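Local structure of NanU sialic acid binding protein (Bacteroides fragilis, 4L7T) at residues A[269-274]-A[381-386]; A[47-52]-A[276-281]; A[61-66]-A[483-488]; A[342-347]-A[463-468]; A[398-403]-A[451-456]. The protein binds sialic acid with high affinity and, as a SusD-family protein of the outer membrane, probably hands it to a partner transporter such as NanO. All coordinates share one frame; numbering follows the deposited sequence.

Interaction 1: A[269-274]-A[381-386]; sequences FSIRNA and NDYPIY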
# COMPACT_ATOMS: atom_id res chain seq x y z
N PHE A 269 -7.85 7.62 0.11
CA PHE A 269 -8.36 6.70 1.18
C PHE A 269 -7.15 6.29 2.06
O PHE A 269 -6.09 5.99 1.51
CB PHE A 269 -9.03 5.46 0.56
CG PHE A 269 -9.44 4.45 1.56
CD1 PHE A 269 -10.34 4.81 2.56
CD2 PHE A 269 -8.90 3.18 1.57
CE1 PHE A 269 -10.72 3.87 3.55
CE2 PHE A 269 -9.26 2.24 2.58
CZ PHE A 269 -10.18 2.61 3.57
N SER A 270 -7.26 6.46 3.39
CA SER A 270 -6.13 6.12 4.29
C SER A 270 -6.66 5.32 5.42
O SER A 270 -7.82 5.45 5.79
CB SER A 270 -5.53 7.42 4.78
OG SER A 270 -4.36 7.30 5.57
N ILE A 271 -5.81 4.45 5.96
CA ILE A 271 -6.11 3.71 7.21
C ILE A 271 -5.78 4.61 8.36
O ILE A 271 -4.69 5.08 8.52
CB ILE A 271 -5.24 2.46 7.26
CG1 ILE A 271 -5.54 1.55 6.09
CG2 ILE A 271 -5.51 1.73 8.62
CD1 ILE A 271 -6.87 1.08 5.91
N ARG A 272 -6.78 4.94 9.21
CA ARG A 272 -6.57 5.82 10.31
C ARG A 272 -6.12 5.01 11.53
O ARG A 272 -6.81 4.07 11.96
CB ARG A 272 -7.84 6.62 10.76
CG ARG A 272 -7.39 7.79 11.79
CD ARG A 272 -8.54 8.62 12.40
NE ARG A 272 -9.34 7.81 13.30
CZ ARG A 272 -9.49 8.04 14.61
NH1 ARG A 272 -8.95 9.10 15.20
NH2 ARG A 272 -10.23 7.19 15.31
N ASN A 273 -4.95 5.40 11.97
CA ASN A 273 -4.30 4.96 13.20
C ASN A 273 -4.41 6.13 14.20
O ASN A 273 -4.38 7.34 13.86
CB ASN A 273 -2.81 4.55 12.94
CG ASN A 273 -2.70 3.44 11.89
OD1 ASN A 273 -1.96 3.60 10.89
ND2 ASN A 273 -3.52 2.36 12.01
N ALA A 274 -4.52 5.80 15.50
CA ALA A 274 -4.76 6.89 16.43
C ALA A 274 -4.42 6.42 17.83
O ALA A 274 -4.57 5.23 18.11
CB ALA A 274 -6.26 7.30 16.36
N ASN A 381 1.04 7.45 12.68
CA ASN A 381 0.70 8.05 11.33
C ASN A 381 -0.34 7.23 10.73
O ASN A 381 -0.46 6.06 11.06
CB ASN A 381 1.89 8.06 10.40
CG ASN A 381 2.98 8.95 10.88
OD1 ASN A 381 2.89 10.18 10.73
ND2 ASN A 381 3.99 8.38 11.53
N ASP A 382 -1.15 7.81 9.84
CA ASP A 382 -2.07 7.02 9.09
C ASP A 382 -1.25 6.25 8.01
O ASP A 382 -0.15 6.65 7.71
CB ASP A 382 -3.04 7.96 8.38
CG ASP A 382 -3.82 8.80 9.36
OD1 ASP A 382 -4.21 8.25 10.44
OD2 ASP A 382 -4.02 10.02 9.04
N TYR A 383 -1.80 5.15 7.55
CA TYR A 383 -1.18 4.38 6.46
C TYR A 383 -2.01 4.68 5.20
O TYR A 383 -3.07 4.15 5.02
CB TYR A 383 -1.14 2.87 6.82
CG TYR A 383 -0.53 2.06 5.72
CD1 TYR A 383 0.79 2.38 5.34
CD2 TYR A 383 -1.21 1.06 5.14
CE1 TYR A 383 1.42 1.64 4.28
CE2 TYR A 383 -0.63 0.30 4.06
CZ TYR A 383 0.72 0.62 3.71
OH TYR A 383 1.20 -0.13 2.63
N PRO A 384 -1.43 5.41 4.21
CA PRO A 384 -2.29 5.81 3.04
C PRO A 384 -2.43 4.63 2.10
O PRO A 384 -1.45 3.92 1.85
CB PRO A 384 -1.50 6.90 2.31
CG PRO A 384 -0.08 6.77 2.78
CD PRO A 384 -0.16 6.11 4.24
N ILE A 385 -3.62 4.39 1.61
CA ILE A 385 -3.88 3.36 0.59
C ILE A 385 -3.89 3.99 -0.80
O ILE A 385 -3.24 3.48 -1.72
CB ILE A 385 -5.29 2.65 0.87
CG1 ILE A 385 -5.24 2.00 2.28
CG2 ILE A 385 -5.66 1.71 -0.20
CD1 ILE A 385 -4.15 0.82 2.47
N TYR A 386 -4.64 5.10 -0.95
CA TYR A 386 -4.73 5.79 -2.24
C TYR A 386 -4.53 7.26 -2.03
O TYR A 386 -5.21 7.90 -1.15
CB TYR A 386 -6.09 5.63 -2.88
CG TYR A 386 -6.40 4.22 -3.33
CD1 TYR A 386 -5.49 3.45 -4.01
CD2 TYR A 386 -7.70 3.68 -3.11
CE1 TYR A 386 -5.79 2.19 -4.48
CE2 TYR A 386 -8.00 2.41 -3.59
CZ TYR A 386 -7.05 1.68 -4.27
OH TYR A 386 -7.45 0.41 -4.73
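Phe269 and Tyr386 form a hydrogen-bonded antiparallel pair in a short two-stranded sheet, strand 267-271 against strand 383-387, at a classic beta bulge: Ile385 and Tyr386 both face Phe269. Phe269 O consequently takes two N-H groups, from Tyr386 N at 3.0 Å and from Ile385 N at 2.9 Å, the first nearly straight (173°) and the second more bent. Past the bulge, Ser270 and Pro384 form a non-hydrogen-bonded pair, and Ile271 and Tyr383 exchange two backbone bonds.

On the face carrying Phe269 and Ile271, Phe269 CD2 lies 3.7 Å from Ile385 CB, the two side chains running the same way. Ile271 CG1 meets Ile385 CG1 at 3.8 Å. Farther on, Asp382 has CG anti to its carbonyl carbon (chi1 -61°), which turns OD1 toward the segment 269-274, where Asn273 N gives it a weak bond of 3.3 Å. The stronger partners of that carboxylate are Lys262 at OD1 and Tyr202 at OD2.

The chemistry therefore divides: apolar branches meet at the bulge, while beyond the Ile271-Tyr383 pair the Asp382 carboxylate adds its weak bond, its negative charge probably balanced by Lys262.

Interaction 2: A[47-52]-A[276-281]; sequences LRECSF and DEYNMW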
# COMPACT_ATOMS: atom_id res chain seq x y z
N LEU A 47 -10.98 -3.68 8.51
CA LEU A 47 -10.04 -3.47 7.40
C LEU A 47 -8.67 -3.00 7.93
O LEU A 47 -7.60 -3.50 7.44
CB LEU A 47 -10.65 -2.43 6.41
CG LEU A 47 -9.89 -2.25 5.12
CD1 LEU A 47 -10.21 -3.40 4.19
CD2 LEU A 47 -10.34 -0.91 4.52
N ARG A 48 -8.64 -2.09 8.88
CA ARG A 48 -7.44 -1.59 9.50
C ARG A 48 -6.56 -2.74 10.10
O ARG A 48 -5.31 -2.65 10.11
CB ARG A 48 -7.75 -0.53 10.55
CG ARG A 48 -6.50 -0.05 11.35
CD ARG A 48 -6.81 1.10 12.26
NE ARG A 48 -7.85 0.69 13.25
CZ ARG A 48 -8.55 1.55 13.99
NH1 ARG A 48 -8.29 2.85 13.93
NH2 ARG A 48 -9.48 1.09 14.86
N GLU A 49 -7.22 -3.80 10.57
CA GLU A 49 -6.45 -4.97 11.13
C GLU A 49 -5.63 -5.73 10.05
O GLU A 49 -4.75 -6.57 10.37
CB GLU A 49 -7.37 -5.97 11.84
CG GLU A 49 -7.91 -5.39 13.12
CD GLU A 49 -8.92 -6.27 13.87
OE1 GLU A 49 -9.41 -7.30 13.34
OE2 GLU A 49 -9.22 -5.89 15.02
N CYS A 50 -5.94 -5.48 8.80
CA CYS A 50 -5.26 -6.13 7.69
C CYS A 50 -4.19 -5.22 7.10
O CYS A 50 -3.53 -5.59 6.12
CB CYS A 50 -6.24 -6.52 6.59
SG CYS A 50 -7.53 -7.76 6.95
N SER A 51 -3.98 -4.06 7.70
CA SER A 51 -3.10 -3.05 7.10
C SER A 51 -1.60 -3.42 7.02
O SER A 51 -0.96 -3.14 6.03
CB SER A 51 -3.32 -1.66 7.68
OG SER A 51 -2.95 -1.59 9.05
N PHE A 52 -1.08 -4.09 8.04
CA PHE A 52 0.34 -4.56 7.95
C PHE A 52 0.42 -5.52 6.78
O PHE A 52 1.40 -5.48 6.04
CB PHE A 52 0.65 -5.33 9.22
CG PHE A 52 2.08 -5.86 9.29
CD1 PHE A 52 3.17 -5.06 8.95
CD2 PHE A 52 2.29 -7.18 9.73
CE1 PHE A 52 4.49 -5.58 8.96
CE2 PHE A 52 3.57 -7.70 9.74
CZ PHE A 52 4.67 -6.87 9.43
N ASP A 276 -4.68 5.31 21.45
CA ASP A 276 -5.64 4.53 22.23
C ASP A 276 -6.62 3.78 21.37
O ASP A 276 -7.57 3.15 21.88
CB ASP A 276 -6.35 5.42 23.25
CG ASP A 276 -5.37 5.97 24.29
OD1 ASP A 276 -4.15 5.69 24.20
OD2 ASP A 276 -5.84 6.67 25.21
N GLU A 277 -6.39 3.82 20.06
CA GLU A 277 -7.25 3.10 19.16
C GLU A 277 -6.46 2.04 18.40
O GLU A 277 -6.84 0.88 18.37
CB GLU A 277 -7.92 4.06 18.20
CG GLU A 277 -8.94 3.40 17.28
CD GLU A 277 -10.21 4.21 17.13
OE1 GLU A 277 -10.25 5.40 17.57
OE2 GLU A 277 -11.17 3.63 16.59
N TYR A 278 -5.37 2.44 17.77
CA TYR A 278 -4.57 1.48 16.98
C TYR A 278 -3.22 2.06 16.63
O TYR A 278 -3.12 3.15 16.11
CB TYR A 278 -5.30 1.12 15.65
CG TYR A 278 -4.97 -0.22 15.05
CD1 TYR A 278 -5.61 -1.40 15.49
CD2 TYR A 278 -4.11 -0.33 13.96
CE1 TYR A 278 -5.34 -2.63 14.91
CE2 TYR A 278 -3.83 -1.56 13.39
CZ TYR A 278 -4.44 -2.70 13.86
OH TYR A 278 -4.18 -3.91 13.24
N ASN A 279 -2.14 1.33 16.92
CA ASN A 279 -0.83 1.76 16.46
C ASN A 279 -0.64 1.28 15.01
O ASN A 279 -1.25 0.29 14.57
CB ASN A 279 0.25 1.04 17.29
CG ASN A 279 0.29 1.51 18.74
OD1 ASN A 279 0.21 0.68 19.67
ND2 ASN A 279 0.44 2.82 18.95
N MET A 280 0.18 2.02 14.30
CA MET A 280 0.39 1.76 12.83
C MET A 280 0.80 0.30 12.65
O MET A 280 1.70 -0.18 13.32
CB MET A 280 1.47 2.69 12.28
CG MET A 280 1.66 2.35 10.76
SD MET A 280 2.73 3.54 9.99
CE MET A 280 3.22 2.79 8.41
N TRP A 281 0.07 -0.41 11.80
CA TRP A 281 0.31 -1.83 11.57
C TRP A 281 0.24 -2.67 12.84
O TRP A 281 0.92 -3.69 12.93
CB TRP A 281 1.65 -2.08 10.83
CG TRP A 281 1.79 -1.37 9.48
CD1 TRP A 281 0.78 -0.75 8.73
CD2 TRP A 281 3.00 -1.27 8.70
NE1 TRP A 281 1.34 -0.22 7.58
CE2 TRP A 281 2.67 -0.53 7.52
CE3 TRP A 281 4.33 -1.72 8.89
CZ2 TRP A 281 3.65 -0.21 6.54
CZ3 TRP A 281 5.30 -1.40 7.93
CH2 TRP A 281 4.95 -0.68 6.75
O HOH W 1 -2.18 -4.38 10.95
O HOH W 2 -2.20 0.66 10.53
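Arg48 lies along Tyr278 where helix 33-48 gives way to helix 51-58 through a type I beta turn from Arg48 to Ser51, and the loop 276-281 packs against the turn between the two helices. The two side chains slide past each other in opposite directions, with guanidinium and ring planes 7° apart. Arg48 CG sits over one face of the ring in a CH-pi contact, 3.8 Å from the centroid. Beyond it the chain bends at chi3 (60°), and the NE end passes over Tyr278 CB; NH2 then reaches Glu277 OE2 in a long salt bridge of 3.5 Å, the carboxylate oxygen lying at the guanidinium edge. Both groups have closer polar partners in Arg272, whose carbonyl takes Arg48 NH1 and whose guanidinium pairs with Glu277.

Glu49 contributes mostly backbone: its CA is 3.3 Å from Tyr278 OH. Ser51 OG donates to Arg48 O at 2.8 Å, in the carbonyl plane, and accepts from a water that in turn takes the N-H of Trp281. A second water accepts from Phe52 N and is hydrogen-bonded to Tyr278 OH at 3.1 Å, with a weak bond to Glu49 O. Phe52 lays its CA over the five-membered ring of Trp281 in a second CH-pi contact, while the two aromatic planes meet obliquely. Phe55 stacks on the same indole. Phe52 CD1 comes closest to Trp281 at CE3, 3.5 Å away.

Interaction 3: A[61-66]-A[483-488]; sequences RADIYG and TKRTSA. With NA (sodium ion), chain F.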
# COMPACT_ATOMS: atom_id res chain seq x y z
N ARG A 61 8.56 -8.28 -1.07
CA ARG A 61 9.05 -9.37 -2.02
C ARG A 61 9.90 -8.77 -3.14
O ARG A 61 10.54 -9.53 -3.90
CB ARG A 61 7.94 -10.27 -2.55
CG ARG A 61 7.43 -11.14 -1.42
CD ARG A 61 6.42 -12.13 -1.97
NE ARG A 61 6.98 -13.08 -2.97
CZ ARG A 61 6.25 -13.88 -3.72
NH1 ARG A 61 4.91 -13.95 -3.62
NH2 ARG A 61 6.93 -14.64 -4.58
N ALA A 62 9.91 -7.43 -3.26
CA ALA A 62 10.58 -6.79 -4.43
C ALA A 62 12.02 -6.41 -4.01
O ALA A 62 12.67 -7.24 -3.31
CB ALA A 62 9.76 -5.58 -4.95
N ASP A 63 12.55 -5.30 -4.52
CA ASP A 63 14.00 -5.05 -4.47
C ASP A 63 14.48 -4.06 -3.40
O ASP A 63 15.70 -3.79 -3.28
CB ASP A 63 14.51 -4.64 -5.88
CG ASP A 63 13.69 -3.51 -6.51
OD1 ASP A 63 12.51 -3.24 -6.10
OD2 ASP A 63 14.19 -2.90 -7.49
N ILE A 64 13.57 -3.56 -2.57
CA ILE A 64 13.95 -2.46 -1.69
C ILE A 64 14.74 -2.98 -0.47
O ILE A 64 15.62 -2.23 0.04
CB ILE A 64 12.65 -1.75 -1.17
CG1 ILE A 64 11.99 -1.04 -2.35
CG2 ILE A 64 13.01 -0.72 0.04
CD1 ILE A 64 10.55 -0.70 -2.08
N TYR A 65 14.46 -4.22 -0.04
CA TYR A 65 15.08 -4.76 1.20
C TYR A 65 15.99 -5.94 0.87
O TYR A 65 16.18 -6.29 -0.30
CB TYR A 65 14.03 -5.23 2.22
CG TYR A 65 12.98 -4.14 2.50
CD1 TYR A 65 13.29 -3.09 3.41
CD2 TYR A 65 11.74 -4.16 1.81
CE1 TYR A 65 12.32 -2.08 3.64
CE2 TYR A 65 10.77 -3.14 1.99
CZ TYR A 65 11.07 -2.14 2.96
OH TYR A 65 10.08 -1.14 3.11
N GLY A 66 16.59 -6.48 1.93
CA GLY A 66 17.38 -7.72 1.77
C GLY A 66 18.78 -7.67 2.34
O GLY A 66 19.47 -8.71 2.37
N THR A 483 11.16 -10.93 -12.50
CA THR A 483 12.38 -11.75 -12.38
C THR A 483 13.64 -10.91 -12.66
O THR A 483 14.71 -11.22 -12.15
CB THR A 483 12.27 -13.01 -13.32
OG1 THR A 483 12.15 -12.55 -14.65
CG2 THR A 483 11.09 -13.85 -12.91
N LYS A 484 13.54 -9.83 -13.44
CA LYS A 484 14.68 -8.96 -13.65
C LYS A 484 15.16 -8.29 -12.41
O LYS A 484 16.38 -8.24 -12.16
CB LYS A 484 14.36 -7.92 -14.73
CG LYS A 484 15.45 -7.00 -14.94
CD LYS A 484 16.60 -7.64 -15.78
CE LYS A 484 17.64 -6.54 -16.14
NZ LYS A 484 18.98 -7.07 -16.55
N ARG A 485 14.21 -7.80 -11.59
CA ARG A 485 14.60 -6.98 -10.46
C ARG A 485 14.45 -7.65 -9.11
O ARG A 485 14.82 -7.06 -8.07
CB ARG A 485 13.90 -5.61 -10.51
CG ARG A 485 14.50 -4.71 -11.62
CD ARG A 485 14.08 -3.27 -11.46
NE ARG A 485 14.77 -2.35 -12.37
CZ ARG A 485 14.19 -1.71 -13.39
NH1 ARG A 485 12.92 -1.93 -13.69
NH2 ARG A 485 14.91 -0.81 -14.06
N THR A 486 13.88 -8.84 -9.06
CA THR A 486 13.69 -9.49 -7.74
C THR A 486 14.27 -10.89 -7.76
O THR A 486 14.56 -11.43 -8.86
CB THR A 486 12.19 -9.58 -7.36
OG1 THR A 486 11.56 -10.66 -8.03
CG2 THR A 486 11.42 -8.27 -7.69
N SER A 487 14.31 -11.54 -6.59
CA SER A 487 14.69 -12.96 -6.58
C SER A 487 13.59 -13.98 -6.79
O SER A 487 13.82 -15.20 -6.67
CB SER A 487 15.37 -13.24 -5.24
OG SER A 487 14.54 -12.81 -4.18
N ALA A 488 12.37 -13.51 -7.08
CA ALA A 488 11.21 -14.37 -7.32
C ALA A 488 11.39 -15.07 -8.64
O ALA A 488 11.95 -14.48 -9.56
CB ALA A 488 9.89 -13.55 -7.35
NA NA F . 15.82 -12.51 -10.64
O HOH W 3 13.74 -9.67 -4.20
O HOH W 4 17.19 -10.71 -10.33
O HOH W 5 14.66 -14.25 -10.38
O HOH W 6 17.44 -13.54 -9.18
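Arg485 and Thr486, at the end of helix 479-485, touch residues 61-63, in the loop that leads into strand 65-67, and a sodium ion sits on the same helix end. Thr483 supplies its backbone O to the sodium at 2.3 Å; three waters and Thr486 O complete the five ligands seen. Lys484 O accepts from one of those waters.

Arg485 meets Asp63 backbone to side chain, its O lying 3.3 Å from Asp63 CB. The two side chains run side by side in the same direction, but their charged ends do not meet: Asp63 OD2 pairs with Arg470, and the guanidinium of Arg485 with Glu454. Thr486 then leaves helical geometry and turns its methyl to the loop, CG2 resting 3.7 Å from Ala62 CA. Its chi1 of 80° places OG1 between backbone N and carbonyl carbon, from where it accepts from Ala488 N at 3.1 Å, an ST turn; OG1 also bonds Val482 O. Ser487 N donates to a water that is also hydrogen-bonded to Ala62 O at 2.8 Å. Ala488 CB lies beside Arg61 NH2, while Asn84 and Trp495 hold that guanidinium.

No direct hydrogen bond crosses: van der Waals contacts, chiefly of the Thr486 methyl and Asp63 CB, and one bridging water join the two segments, while backbone carbonyls turn to the metal, whose positive charge probably helps offset the negative end of the helix dipole.

Interaction 4: A[342-347]-A[463-468]; sequences ASMTAV and EFMFEG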
# COMPACT_ATOMS: atom_id res chain seq x y z
N ALA A 342 12.70 12.97 2.87
CA ALA A 342 11.42 12.66 3.50
C ALA A 342 11.29 11.15 3.65
O ALA A 342 10.57 10.71 4.50
CB ALA A 342 10.25 13.18 2.66
N SER A 343 11.93 10.38 2.80
CA SER A 343 11.69 8.90 2.77
C SER A 343 12.66 8.11 3.64
O SER A 343 12.30 7.05 4.17
CB SER A 343 11.82 8.32 1.34
OG SER A 343 10.80 8.90 0.48
N MET A 344 13.89 8.61 3.70
CA MET A 344 14.97 7.86 4.41
C MET A 344 15.90 8.77 5.21
O MET A 344 16.24 9.87 4.70
CB MET A 344 15.85 7.09 3.39
CG MET A 344 15.20 5.82 2.85
SD MET A 344 16.24 5.00 1.56
CE MET A 344 16.02 6.06 0.14
N THR A 345 16.29 8.29 6.41
CA THR A 345 17.39 8.92 7.17
C THR A 345 18.60 7.99 7.05
O THR A 345 18.46 6.79 7.21
CB THR A 345 16.97 9.20 8.61
OG1 THR A 345 15.86 10.13 8.59
CG2 THR A 345 18.09 9.90 9.42
N ALA A 346 19.78 8.56 6.82
CA ALA A 346 21.04 7.80 6.93
C ALA A 346 21.64 7.80 8.36
O ALA A 346 21.52 8.75 9.16
CB ALA A 346 22.04 8.31 5.93
N VAL A 347 22.20 6.65 8.67
CA VAL A 347 22.95 6.40 9.89
C VAL A 347 24.43 6.43 9.55
O VAL A 347 24.85 5.93 8.51
CB VAL A 347 22.57 5.00 10.49
CG1 VAL A 347 23.40 4.74 11.80
CG2 VAL A 347 21.07 5.03 10.91
N GLU A 463 8.14 7.66 -5.52
CA GLU A 463 6.97 8.30 -4.85
C GLU A 463 6.37 7.44 -3.71
O GLU A 463 5.84 8.00 -2.72
CB GLU A 463 5.86 8.45 -5.95
CG GLU A 463 4.59 9.30 -5.57
CD GLU A 463 4.93 10.77 -5.17
OE1 GLU A 463 5.92 11.38 -5.65
OE2 GLU A 463 4.12 11.27 -4.32
N PHE A 464 6.52 6.10 -3.79
CA PHE A 464 5.76 5.21 -2.89
C PHE A 464 6.58 4.24 -2.10
O PHE A 464 6.09 3.23 -1.62
CB PHE A 464 4.73 4.43 -3.74
CG PHE A 464 3.71 5.31 -4.39
CD1 PHE A 464 2.87 6.07 -3.64
CD2 PHE A 464 3.67 5.39 -5.76
CE1 PHE A 464 1.93 6.92 -4.30
CE2 PHE A 464 2.73 6.25 -6.42
CZ PHE A 464 1.90 6.97 -5.68
N MET A 465 7.79 4.60 -1.80
CA MET A 465 8.56 3.66 -0.91
C MET A 465 7.85 3.59 0.40
O MET A 465 7.37 4.61 0.96
CB MET A 465 9.98 4.23 -0.61
CG MET A 465 10.88 4.44 -1.73
SD MET A 465 12.64 4.77 -1.16
CE MET A 465 12.85 3.45 -0.20
N PHE A 466 7.80 2.40 0.98
CA PHE A 466 7.07 2.17 2.26
C PHE A 466 5.53 2.32 2.18
O PHE A 466 4.85 2.42 3.22
CB PHE A 466 7.66 2.98 3.44
CG PHE A 466 9.14 3.07 3.38
CD1 PHE A 466 9.94 1.90 3.61
CD2 PHE A 466 9.77 4.27 3.02
CE1 PHE A 466 11.28 1.97 3.51
CE2 PHE A 466 11.10 4.34 2.91
CZ PHE A 466 11.89 3.18 3.17
N GLU A 467 4.98 2.33 0.96
CA GLU A 467 3.56 2.41 0.76
C GLU A 467 2.92 1.20 0.13
O GLU A 467 1.77 1.25 -0.28
CB GLU A 467 3.19 3.74 0.04
CG GLU A 467 3.41 4.98 0.88
CD GLU A 467 3.07 6.24 0.08
OE1 GLU A 467 1.83 6.46 -0.08
OE2 GLU A 467 4.03 6.95 -0.34
N GLY A 468 3.65 0.04 0.06
CA GLY A 468 3.03 -1.22 -0.39
C GLY A 468 2.65 -1.29 -1.84
O GLY A 468 1.68 -1.95 -2.17
O HOH W 7 8.97 7.58 -1.39
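A type II beta turn from Phe464 to Glu467, following helix 452-463, packs its two central residues, Met465 and Phe466, against the junction where helix 339-343 passes into strand 344-350. The turn is closed by Glu467 N donating to Phe464 O at 2.9 Å, and Phe466 takes the position with positive phi (67°).

From this turn two side chains reach the junction. Met465 and Met344 cross at about a right angle, both bent at chi3, and meet at their tips: the methyl CE of Met344 lies 3.8 Å from Met465 SD, with the two methyls 4.1 Å apart at their CE atoms. Phe466 comes in beside them. Met344 CG lies at the edge of its ring, near the ring plane, 4.2 Å from CZ. The same ring brings CE2 to 3.2 Å from Ser343 O, the carbonyl of the last residue of helix 339-343.

All four touching residues are buried, and several of their polar groups have partners nearby. Glu59 accepts from Phe466 N, Lys365 bonds Met465 O, and Ser343 OG is tied to Arg339 O in the preceding helical turn. A 1,2-ethanediol molecule, probably from the crystallisation liquor, lies about 4 Å from the Met465 side chain. Across the junction a single water completes the joint, giving a proton to Ser343 OG at 2.9 Å and accepting from Met465 N at 3.2 Å.

Interaction 5: A[398-403]-A[451-456]; sequences AKALLG and DPLEAI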
# COMPACT_ATOMS: atom_id res chain seq x y z
N ALA A 398 -1.87 3.99 -17.67
CA ALA A 398 -2.94 3.61 -18.62
C ALA A 398 -2.66 4.28 -20.00
O ALA A 398 -2.87 3.63 -21.08
CB ALA A 398 -4.32 4.08 -18.11
N LYS A 399 -2.25 5.52 -19.96
CA LYS A 399 -1.92 6.29 -21.22
C LYS A 399 -0.78 5.59 -21.98
O LYS A 399 -0.88 5.30 -23.18
CB LYS A 399 -1.59 7.75 -20.92
CG LYS A 399 -2.89 8.56 -20.63
CD LYS A 399 -2.63 10.02 -20.32
CE LYS A 399 -3.97 10.71 -20.25
NZ LYS A 399 -3.67 12.19 -20.13
N ALA A 400 0.26 5.24 -21.25
CA ALA A 400 1.43 4.56 -21.87
C ALA A 400 1.03 3.23 -22.46
O ALA A 400 1.43 2.91 -23.58
CB ALA A 400 2.47 4.34 -20.83
N LEU A 401 0.18 2.46 -21.78
CA LEU A 401 -0.23 1.18 -22.31
C LEU A 401 -1.11 1.29 -23.58
O LEU A 401 -1.33 0.29 -24.30
CB LEU A 401 -0.93 0.35 -21.16
CG LEU A 401 0.06 -0.06 -20.08
CD1 LEU A 401 -0.75 -0.54 -18.83
CD2 LEU A 401 0.98 -1.21 -20.61
N LEU A 402 -1.74 2.45 -23.72
CA LEU A 402 -2.59 2.76 -24.89
C LEU A 402 -1.79 3.36 -26.00
O LEU A 402 -2.38 3.68 -27.04
CB LEU A 402 -3.68 3.78 -24.46
CG LEU A 402 -4.78 3.05 -23.70
CD1 LEU A 402 -5.67 4.12 -22.96
CD2 LEU A 402 -5.70 2.26 -24.59
N GLY A 403 -0.52 3.61 -25.76
CA GLY A 403 0.31 4.25 -26.76
C GLY A 403 0.10 5.75 -26.83
O GLY A 403 0.37 6.41 -27.86
N ASP A 451 12.21 4.74 -21.94
CA ASP A 451 11.13 3.82 -22.12
C ASP A 451 9.99 4.30 -21.18
O ASP A 451 10.27 4.50 -20.01
CB ASP A 451 11.50 2.39 -21.72
CG ASP A 451 10.33 1.46 -21.89
OD1 ASP A 451 9.91 1.10 -23.01
OD2 ASP A 451 9.68 1.09 -20.84
N PRO A 452 8.78 4.54 -21.71
CA PRO A 452 7.68 5.13 -20.88
C PRO A 452 7.34 4.27 -19.65
O PRO A 452 7.25 4.82 -18.54
CB PRO A 452 6.50 5.20 -21.84
CG PRO A 452 7.15 5.47 -23.18
CD PRO A 452 8.49 4.68 -23.16
N LEU A 453 7.20 2.97 -19.85
CA LEU A 453 6.87 2.12 -18.69
C LEU A 453 7.99 2.10 -17.65
O LEU A 453 7.69 2.10 -16.43
CB LEU A 453 6.49 0.70 -19.11
CG LEU A 453 5.16 0.54 -19.89
CD1 LEU A 453 4.92 -0.90 -20.30
CD2 LEU A 453 3.94 1.03 -19.07
N GLU A 454 9.27 1.98 -18.04
CA GLU A 454 10.34 2.20 -17.05
C GLU A 454 10.33 3.55 -16.37
O GLU A 454 10.64 3.56 -15.23
CB GLU A 454 11.77 1.86 -17.61
CG GLU A 454 11.86 0.44 -18.15
CD GLU A 454 12.04 -0.61 -17.03
OE1 GLU A 454 12.40 -0.19 -15.90
OE2 GLU A 454 11.86 -1.82 -17.31
N ALA A 455 9.99 4.66 -17.08
CA ALA A 455 9.98 5.97 -16.45
C ALA A 455 8.88 5.98 -15.33
O ALA A 455 9.12 6.52 -14.27
CB ALA A 455 9.69 7.06 -17.47
N ILE A 456 7.78 5.37 -15.64
CA ILE A 456 6.63 5.30 -14.70
C ILE A 456 6.97 4.34 -13.54
O ILE A 456 6.66 4.64 -12.40
CB ILE A 456 5.35 4.89 -15.40
CG1 ILE A 456 4.95 6.02 -16.37
CG2 ILE A 456 4.15 4.65 -14.37
CD1 ILE A 456 3.88 5.67 -17.42
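Ala400 points its methyl straight at the first turn of helix 452-463, and three side chains gather round it: Ile456 CD1 at 3.9 Å, Leu453 CD2 at 4.0 Å and Pro452 CB at 4.2 Å. The methyl thus fits among residues one and three positions apart on the neighbouring helix. Beside it, Leu401 and Leu453 cross at about a right angle. A chi1 of -68° in both swings each CG beside its own backbone N and brings the branched ends together, Leu401 CD2 lying 4.0 Å from Leu453 CD1.

Both helices have an end here. Helix 388-401 finishes in a Schellman motif at Gly403, where Gly403 N bonds back to Ala400 O. Helix 452-463 begins at the N-cap Asp451, whose OD2 accepts from Glu454 N at 3.0 Å in a nearly straight bond of 170°. Farther round, Leu401 also rests on Tyr231 of helix 227-244 and Leu453 on Tyr481 of helix 479-485.

With small and branched hydrocarbon groups alone meeting across the two segments, this contact near the surface depends on close fit and burial of apolar area; the cap bond to Glu454 N and the bond from Gly403 N are each made within their own segment.

Interactions 1 and 2 form one continuous region, centres 9 Å apart: Arg272 of interaction 1 binds both Arg48 and Glu277 of interaction 2, at 2.7 Å from its O to Arg48 NH1. Interaction 4 adjoins interaction 1 through Tyr383 OH, 3.3 Å from Glu467 O in a probable hydrogen bond. It also touches interaction 3, where Tyr65 OH packs on Phe466 CD1. Interaction 3, which carries the sodium, joins interaction 5 by a salt bridge, Arg485 NH1 to Glu454 OE1 at 2.9 Å. Interactions 2 and 5 lie on opposite sides of the protein centre, about 34 Å apart between centres. No sialic acid is bound in this model, so no contact can be assigned to the sugar site.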